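Local coordinates for protein CD180 antigen (Mus musculus, PDB 3T6Q) that may cooperate with MD-1 and TLR4 to mediate the innate immune response of B cells to bacterial lipopolysaccharide, leading to NF-kappa-B activation, at residues P544-Q549 and I566-W571; L559-S564 and V596-V601. All coordinates share one frame; numbering follows the deposited sequence.

Interaction 1 (P544-Q549 and I566-W571); sequences PILSQQ and IYFLEW
Ser-547 OG accepts a nearly straight hydrogen bond from Trp-571 NE1, 2.9 Å long with an N-H...O angle of 168°. The oxygen lies only 3° out of the indole plane, so the bond meets the ring at its edge, where the N-H projects. A second, weak bond joins the same OG to Leu-543 O one turn back in helix 543-547. The contact sets this short helix, which reaches from the last leucine-rich repeat (LRR 19), against helix 566-574 of the C-terminal cap (LRRCT).

The indole carries a second load on one face. Leu-546 CB packs 3.4 Å from CZ2 of Trp-571, on the same side of the plane as CD1 but just outside the rim. Further along the same side chain, Leu-546 CD1 lies 4.2 Å above that face, displaced toward the rim. The edge bond and the leucine over the face together probably restrain both slide and tilt of the ring. With CG anti to the backbone N (chi1 178°), Trp-571 sends its ring from its own helix across to helix 543-547, although the nearest CA pair, Ser-547 and Trp-571, is 8.8 Å apart.

Leu-543 and Ile-552 of strand 551-553 also touch Trp-571, completing a buried apolar setting in which the indole N-H is satisfied by the serine. Lys-578 NZ binds both Ser-547 O and Gln-549 O and so ties down the end of this segment. Phe-568, one helical turn before Trp-571, adds a smaller contact, its CE2 lying 4.2 Å from Leu-546 CD1 in an oblique approach to the ring.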
ATOM      1  N   PRO A 544     -20.934  26.172  56.708  1.00 29.86           N
ATOM      2  CA  PRO A 544     -19.560  26.555  57.045  1.00 30.36           C
ATOM      3  C   PRO A 544     -18.576  25.408  56.805  1.00 28.95           C
ATOM      4  O   PRO A 544     -17.393  25.659  56.507  1.00 28.37           O
ATOM      5  CB  PRO A 544     -19.643  26.925  58.527  1.00 30.39           C
ATOM      6  CG  PRO A 544     -21.078  27.269  58.762  1.00 32.66           C
ATOM      7  CD  PRO A 544     -21.853  26.356  57.848  1.00 28.64           C
ATOM      8  N   ILE A 545     -19.050  24.168  56.928  1.00 28.95           N
ATOM      9  CA  ILE A 545     -18.167  23.017  56.713  1.00 23.68           C
ATOM     10  C   ILE A 545     -17.756  22.974  55.243  1.00 23.27           C
ATOM     11  O   ILE A 545     -16.577  22.810  54.939  1.00 24.90           O
ATOM     12  CB  ILE A 545     -18.786  21.682  57.175  1.00 25.07           C
ATOM     13  CG1 ILE A 545     -19.019  21.742  58.696  1.00 25.70           C
ATOM     14  CG2 ILE A 545     -17.875  20.495  56.771  1.00 25.19           C
ATOM     15  CD1 ILE A 545     -19.956  20.687  59.236  1.00 25.44           C
ATOM     16  N   LEU A 546     -18.731  23.101  54.340  1.00 19.82           N
ATOM     17  CA  LEU A 546     -18.470  23.246  52.903  1.00 21.39           C
ATOM     18  C   LEU A 546     -17.524  24.412  52.537  1.00 24.36           C
ATOM     19  O   LEU A 546     -16.640  24.237  51.693  1.00 23.56           O
ATOM     20  CB  LEU A 546     -19.798  23.393  52.164  1.00 20.84           C
ATOM     21  CG  LEU A 546     -20.664  22.123  52.245  1.00 23.99           C
ATOM     22  CD1 LEU A 546     -21.866  22.275  51.330  1.00 24.13           C
ATOM     23  CD2 LEU A 546     -19.847  20.899  51.822  1.00 24.56           C
ATOM     24  N   SER A 547     -17.719  25.576  53.176  1.00 22.80           N
ATOM     25  CA  SER A 547     -16.884  26.761  52.919  1.00 25.65           C
ATOM     26  C   SER A 547     -15.408  26.540  53.223  1.00 25.34           C
ATOM     27  O   SER A 547     -14.561  27.095  52.534  1.00 30.24           O
ATOM     28  CB  SER A 547     -17.391  27.951  53.752  1.00 24.87           C
ATOM     29  OG  SER A 547     -18.568  28.452  53.154  1.00 29.99           O
ATOM     30  N   GLN A 548     -15.128  25.755  54.262  1.00 29.79           N
ATOM     31  CA  GLN A 548     -13.765  25.382  54.675  1.00 29.18           C
ATOM     32  C   GLN A 548     -12.975  24.592  53.634  1.00 28.93           C
ATOM     33  O   GLN A 548     -11.748  24.576  53.698  1.00 25.56           O
ATOM     34  CB  GLN A 548     -13.809  24.499  55.914  1.00 32.08           C
ATOM     35  CG  GLN A 548     -14.187  25.208  57.188  1.00 32.10           C
ATOM     36  CD  GLN A 548     -14.549  24.256  58.302  1.00 37.41           C
ATOM     37  OE1 GLN A 548     -14.165  23.074  58.311  1.00 38.12           O
ATOM     38  NE2 GLN A 548     -15.292  24.766  59.264  1.00 30.77           N
ATOM     39  N   GLN A 549     -13.662  23.907  52.713  1.00 23.44           N
ATOM     40  CA  GLN A 549     -12.991  22.993  51.775  1.00 25.59           C
ATOM     41  C   GLN A 549     -12.555  23.654  50.482  1.00 27.21           C
ATOM     42  O   GLN A 549     -13.024  24.753  50.148  1.00 28.61           O
ATOM     43  CB  GLN A 549     -13.897  21.751  51.459  1.00 21.59           C
ATOM     44  CG  GLN A 549     -14.573  21.135  52.683  1.00 21.69           C
ATOM     45  CD  GLN A 549     -13.662  20.966  53.902  1.00 22.67           C
ATOM     46  OE1 GLN A 549     -14.140  20.855  55.032  1.00 24.66           O
ATOM     47  NE2 GLN A 549     -12.361  20.904  53.675  1.00 19.34           N
ATOM     48  N   ILE A 566     -33.056  27.261  50.464  1.00 26.30           N
ATOM     49  CA  ILE A 566     -32.517  28.563  49.944  1.00 28.35           C
ATOM     50  C   ILE A 566     -31.123  28.880  50.407  1.00 23.61           C
ATOM     51  O   ILE A 566     -30.376  29.418  49.619  1.00 28.01           O
ATOM     52  CB  ILE A 566     -33.256  29.905  50.297  1.00 31.01           C
ATOM     53  CG1 ILE A 566     -34.320  29.741  51.336  1.00 34.41           C
ATOM     54  CG2 ILE A 566     -33.566  30.730  49.041  1.00 30.67           C
ATOM     55  CD1 ILE A 566     -33.720  29.624  52.696  1.00 32.00           C
ATOM     56  N   TYR A 567     -30.793  28.581  51.665  1.00 24.86           N
ATOM     57  CA  TYR A 567     -29.452  28.877  52.215  1.00 27.05           C
ATOM     58  C   TYR A 567     -28.335  28.172  51.441  1.00 29.40           C
ATOM     59  O   TYR A 567     -27.310  28.790  51.096  1.00 23.56           O
ATOM     60  CB  TYR A 567     -29.377  28.596  53.714  1.00 30.62           C
ATOM     61  CG  TYR A 567     -30.226  29.584  54.483  1.00 36.78           C
ATOM     62  CD1 TYR A 567     -29.898  30.945  54.489  1.00 41.46           C
ATOM     63  CD2 TYR A 567     -31.378  29.182  55.133  1.00 38.96           C
ATOM     64  CE1 TYR A 567     -30.684  31.868  55.156  1.00 48.96           C
ATOM     65  CE2 TYR A 567     -32.171  30.094  55.810  1.00 40.38           C
ATOM     66  CZ  TYR A 567     -31.822  31.433  55.815  1.00 48.45           C
ATOM     67  OH  TYR A 567     -32.608  32.346  56.487  1.00 56.43           O
ATOM     68  N   PHE A 568     -28.549  26.904  51.113  1.00 26.17           N
ATOM     69  CA  PHE A 568     -27.611  26.227  50.241  1.00 23.98           C
ATOM     70  C   PHE A 568     -27.576  26.825  48.828  1.00 28.73           C
ATOM     71  O   PHE A 568     -26.497  27.000  48.264  1.00 27.11           O
ATOM     72  CB  PHE A 568     -27.867  24.699  50.182  1.00 25.72           C
ATOM     73  CG  PHE A 568     -26.991  23.995  49.181  1.00 24.03           C
ATOM     74  CD1 PHE A 568     -27.514  23.473  48.016  1.00 27.28           C
ATOM     75  CD2 PHE A 568     -25.616  23.900  49.406  1.00 26.17           C
ATOM     76  CE1 PHE A 568     -26.693  22.847  47.082  1.00 30.51           C
ATOM     77  CE2 PHE A 568     -24.790  23.286  48.482  1.00 26.62           C
ATOM     78  CZ  PHE A 568     -25.323  22.759  47.320  1.00 25.86           C
ATOM     79  N   LEU A 569     -28.749  27.082  48.236  1.00 27.43           N
ATOM     80  CA  LEU A 569     -28.840  27.649  46.889  1.00 28.27           C
ATOM     81  C   LEU A 569     -28.081  28.981  46.735  1.00 30.79           C
ATOM     82  O   LEU A 569     -27.367  29.182  45.753  1.00 30.00           O
ATOM     83  CB  LEU A 569     -30.306  27.802  46.449  1.00 28.62           C
ATOM     84  CG  LEU A 569     -31.082  26.486  46.318  1.00 31.03           C
ATOM     85  CD1 LEU A 569     -32.587  26.733  46.175  1.00 30.85           C
ATOM     86  CD2 LEU A 569     -30.538  25.649  45.164  1.00 30.71           C
ATOM     87  N   GLU A 570     -28.236  29.861  47.712  1.00 29.35           N
ATOM     88  CA  GLU A 570     -27.495  31.137  47.773  1.00 34.19           C
ATOM     89  C   GLU A 570     -25.965  30.896  47.901  1.00 35.05           C
ATOM     90  O   GLU A 570     -25.160  31.493  47.170  1.00 35.01           O
ATOM     91  CB  GLU A 570     -28.017  31.977  48.945  1.00 31.05           C
ATOM     92  CG  GLU A 570     -29.353  32.671  48.607  1.00 39.43           C
ATOM     93  CD  GLU A 570     -30.038  33.365  49.793  1.00 44.91           C
ATOM     94  OE1 GLU A 570     -29.405  33.574  50.846  1.00 53.84           O
ATOM     95  OE2 GLU A 570     -31.235  33.707  49.670  1.00 49.69           O
ATOM     96  N   TRP A 571     -25.598  29.988  48.804  1.00 31.12           N
ATOM     97  CA  TRP A 571     -24.209  29.577  49.007  1.00 30.68           C
ATOM     98  C   TRP A 571     -23.621  29.076  47.722  1.00 30.13           C
ATOM     99  O   TRP A 571     -22.468  29.422  47.390  1.00 31.45           O
ATOM    100  CB  TRP A 571     -24.112  28.520  50.119  1.00 30.04           C
ATOM    101  CG  TRP A 571     -22.717  27.998  50.377  1.00 28.17           C
ATOM    102  CD1 TRP A 571     -21.838  28.409  51.363  1.00 31.87           C
ATOM    103  CD2 TRP A 571     -22.004  26.938  49.643  1.00 29.19           C
ATOM    104  NE1 TRP A 571     -20.665  27.712  51.290  1.00 29.51           N
ATOM    105  CE2 TRP A 571     -20.688  26.827  50.269  1.00 34.33           C
ATOM    106  CE3 TRP A 571     -22.296  26.139  48.553  1.00 28.09           C
ATOM    107  CZ2 TRP A 571     -19.731  25.913  49.829  1.00 31.29           C
ATOM    108  CZ3 TRP A 571     -21.312  25.223  48.103  1.00 30.94           C
ATOM    109  CH2 TRP A 571     -20.061  25.126  48.731  1.00 29.11           C
TER

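Interaction 2 (L559-S564 and V596-V601); sequences LDCTCS and VRLSDV
Leu-598 CD2 meets two partners from the 559-564 segment, and their positions define the packing. Cys-561 SG is 3.5 Å from this methyl group, while Leu-559 CB lies 4.2 Å from it; seen from CD2 the two directions are roughly at right angles. One branch of Leu-598 therefore sits in the corner between a sulfur and a strand side chain. The other branch, CD1, faces helix 566-574. Cys-561 and Leu-598 both direct CB toward the opposing segment, and their CA atoms, 7.5 Å apart, are the nearest pair. Val-601 comes to the same sulfur with CG2, 4.3 Å from Cys-561 SG.

The disulfide to Cys-587 SG restrains the sulfur, and Leu-598 and Val-601 both also touch Cys-587. With SG anti to the carbonyl carbon (chi1 -60°), the sulfur of Cys-561 is placed against Leu-598 CD2.

On both sides of Cys-561 in sequence, the chain is held by a small polar network. Asp-560 OD1 accepts from Thr-562 N, 3.0 Å away, in an Asx turn, the N-H arriving from above the carboxylate plane. It also accepts from Thr-562 OG1 through its syn lone pair. Thr-562 OG1 in turn accepts from Ser-564 N in an ST turn that encloses Cys-563, whose SG is bridged to Cys-605. Two cysteines spaced by one residue, each bridged to a later cysteine, are typical of the LRRCT cap that closes a leucine-rich-repeat solenoid.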
ATOM      1  N   LEU A 559     -30.937  16.899  44.274  1.00 24.01           N
ATOM      2  CA  LEU A 559     -30.848  18.176  44.953  1.00 26.39           C
ATOM      3  C   LEU A 559     -32.167  18.930  44.959  1.00 25.45           C
ATOM      4  O   LEU A 559     -32.897  18.946  43.962  1.00 22.13           O
ATOM      5  CB  LEU A 559     -29.734  19.031  44.353  1.00 24.07           C
ATOM      6  CG  LEU A 559     -28.332  18.553  44.779  1.00 26.30           C
ATOM      7  CD1 LEU A 559     -27.248  19.097  43.844  1.00 25.34           C
ATOM      8  CD2 LEU A 559     -28.021  18.920  46.239  1.00 22.89           C
ATOM      9  N   ASP A 560     -32.423  19.579  46.097  1.00 22.11           N
ATOM     10  CA  ASP A 560     -33.652  20.319  46.337  1.00 23.70           C
ATOM     11  C   ASP A 560     -33.496  21.787  45.911  1.00 25.08           C
ATOM     12  O   ASP A 560     -32.617  22.504  46.414  1.00 25.57           O
ATOM     13  CB  ASP A 560     -34.019  20.173  47.835  1.00 23.00           C
ATOM     14  CG  ASP A 560     -35.340  20.841  48.203  1.00 25.88           C
ATOM     15  OD1 ASP A 560     -35.413  22.091  48.164  1.00 25.18           O
ATOM     16  OD2 ASP A 560     -36.283  20.106  48.568  1.00 25.32           O
ATOM     17  N   CYS A 561     -34.339  22.211  44.963  1.00 26.18           N
ATOM     18  CA  CYS A 561     -34.375  23.611  44.516  1.00 27.88           C
ATOM     19  C   CYS A 561     -35.699  24.319  44.888  1.00 29.38           C
ATOM     20  O   CYS A 561     -36.327  24.983  44.055  1.00 27.32           O
ATOM     21  CB  CYS A 561     -34.096  23.730  43.011  1.00 30.81           C
ATOM     22  SG  CYS A 561     -32.458  23.078  42.562  1.00 31.75           S
ATOM     23  N   THR A 562     -36.067  24.200  46.164  1.00 30.93           N
ATOM     24  CA  THR A 562     -37.215  24.864  46.746  1.00 24.52           C
ATOM     25  C   THR A 562     -36.707  25.836  47.797  1.00 26.01           C
ATOM     26  O   THR A 562     -35.515  25.844  48.089  1.00 24.92           O
ATOM     27  CB  THR A 562     -38.149  23.832  47.417  1.00 25.99           C
ATOM     28  OG1 THR A 562     -37.536  23.365  48.622  1.00 25.33           O
ATOM     29  CG2 THR A 562     -38.433  22.660  46.492  1.00 23.16           C
ATOM     30  N   CYS A 563     -37.613  26.619  48.398  1.00 26.09           N
ATOM     31  CA  CYS A 563     -37.300  27.512  49.525  1.00 26.04           C
ATOM     32  C   CYS A 563     -36.804  26.786  50.762  1.00 25.36           C
ATOM     33  O   CYS A 563     -36.125  27.390  51.601  1.00 27.12           O
ATOM     34  CB  CYS A 563     -38.508  28.428  49.882  1.00 32.65           C
ATOM     35  SG  CYS A 563     -38.916  29.598  48.560  1.00 39.80           S
ATOM     36  N   SER A 564     -37.125  25.488  50.877  1.00 23.35           N
ATOM     37  CA  SER A 564     -36.631  24.683  51.985  1.00 22.50           C
ATOM     38  C   SER A 564     -35.088  24.573  51.889  1.00 22.68           C
ATOM     39  O   SER A 564     -34.418  24.257  52.874  1.00 23.90           O
ATOM     40  CB  SER A 564     -37.252  23.271  51.993  1.00 24.13           C
ATOM     41  OG  SER A 564     -38.679  23.302  52.039  1.00 25.59           O
ATOM     42  N   VAL A 596     -32.623  20.910  35.680  1.00 28.02           N
ATOM     43  CA  VAL A 596     -32.026  22.256  35.567  1.00 30.44           C
ATOM     44  C   VAL A 596     -30.789  22.340  36.480  1.00 34.65           C
ATOM     45  O   VAL A 596     -30.835  21.916  37.634  1.00 32.41           O
ATOM     46  CB  VAL A 596     -33.048  23.376  35.942  1.00 28.64           C
ATOM     47  CG1 VAL A 596     -32.431  24.757  35.896  1.00 30.17           C
ATOM     48  CG2 VAL A 596     -34.288  23.325  35.037  1.00 30.01           C
ATOM     49  N   ARG A 597     -29.698  22.898  35.959  1.00 33.39           N
ATOM     50  CA  ARG A 597     -28.469  23.165  36.720  1.00 30.10           C
ATOM     51  C   ARG A 597     -28.764  24.137  37.828  1.00 33.97           C
ATOM     52  O   ARG A 597     -29.491  25.117  37.602  1.00 33.83           O
ATOM     53  CB  ARG A 597     -27.409  23.810  35.802  1.00 30.34           C
ATOM     54  CG  ARG A 597     -26.899  22.882  34.730  1.00 34.71           C
ATOM     55  CD  ARG A 597     -26.046  23.603  33.713  1.00 41.77           C
ATOM     56  NE  ARG A 597     -25.627  22.646  32.701  1.00 45.96           N
ATOM     57  CZ  ARG A 597     -24.834  22.924  31.671  1.00 54.28           C
ATOM     58  NH1 ARG A 597     -24.354  24.150  31.507  1.00 51.94           N
ATOM     59  NH2 ARG A 597     -24.512  21.957  30.814  1.00 48.09           N
ATOM     60  N   LEU A 598     -28.184  23.902  39.010  1.00 28.55           N
ATOM     61  CA  LEU A 598     -28.394  24.823  40.117  1.00 32.13           C
ATOM     62  C   LEU A 598     -27.828  26.192  39.814  1.00 40.14           C
ATOM     63  O   LEU A 598     -28.309  27.181  40.365  1.00 39.39           O
ATOM     64  CB  LEU A 598     -27.784  24.335  41.447  1.00 35.67           C
ATOM     65  CG  LEU A 598     -28.028  22.990  42.150  1.00 38.47           C
ATOM     66  CD1 LEU A 598     -28.149  23.221  43.650  1.00 29.93           C
ATOM     67  CD2 LEU A 598     -29.200  22.180  41.655  1.00 29.15           C
ATOM     68  N   SER A 599     -26.790  26.244  38.974  1.00 37.01           N
ATOM     69  CA  SER A 599     -26.228  27.526  38.526  1.00 45.31           C
ATOM     70  C   SER A 599     -27.282  28.392  37.793  1.00 45.50           C
ATOM     71  O   SER A 599     -27.202  29.618  37.818  1.00 46.69           O
ATOM     72  CB  SER A 599     -24.969  27.321  37.664  1.00 37.07           C
ATOM     73  OG  SER A 599     -25.240  26.477  36.549  1.00 41.48           O
ATOM     74  N   ASP A 600     -28.291  27.753  37.197  1.00 41.57           N
ATOM     75  CA  ASP A 600     -29.374  28.479  36.519  1.00 44.58           C
ATOM     76  C   ASP A 600     -30.616  28.780  37.378  1.00 44.64           C
ATOM     77  O   ASP A 600     -31.630  29.227  36.841  1.00 41.39           O
ATOM     78  CB  ASP A 600     -29.762  27.753  35.224  1.00 39.69           C
ATOM     79  CG  ASP A 600     -28.585  27.576  34.295  1.00 44.88           C
ATOM     80  OD1 ASP A 600     -27.680  28.440  34.348  1.00 45.29           O
ATOM     81  OD2 ASP A 600     -28.540  26.578  33.538  1.00 48.99           O
ATOM     82  N   VAL A 601     -30.533  28.569  38.695  1.00 38.78           N
ATOM     83  CA  VAL A 601     -31.684  28.762  39.582  1.00 35.45           C
ATOM     84  C   VAL A 601     -31.579  30.036  40.422  1.00 42.23           C
ATOM     85  O   VAL A 601     -30.566  30.246  41.105  1.00 40.70           O
ATOM     86  CB  VAL A 601     -31.877  27.573  40.563  1.00 36.85           C
ATOM     87  CG1 VAL A 601     -32.905  27.924  41.646  1.00 36.25           C
ATOM     88  CG2 VAL A 601     -32.296  26.322  39.816  1.00 36.32           C
TER

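Overall arrangement
Interactions 1 and 2 have centres 14 Å apart and share helix 566-574, which follows strand 559-560 in the chain; their segments alternate along the sequence. One side of the helix faces the last repeat through interaction 1. Phe-568 connects the two contacts, touching Leu-546 with CE2 and Leu-598 with CE1, while Leu-569 packs on the cap side. Leu-598 CD1 lies 3.7 Å from Phe-568 CE1, and Leu-569 CD2 is likewise 3.7 Å from Leu-598 CD1. Leu-569 CD1 packs 4.0 Å from Cys-561 CA. Together these contacts are consistent with a connected apolar core at the C-terminal end of the solenoid. Neither contact includes the copper-site residues Glu-249 and His-275.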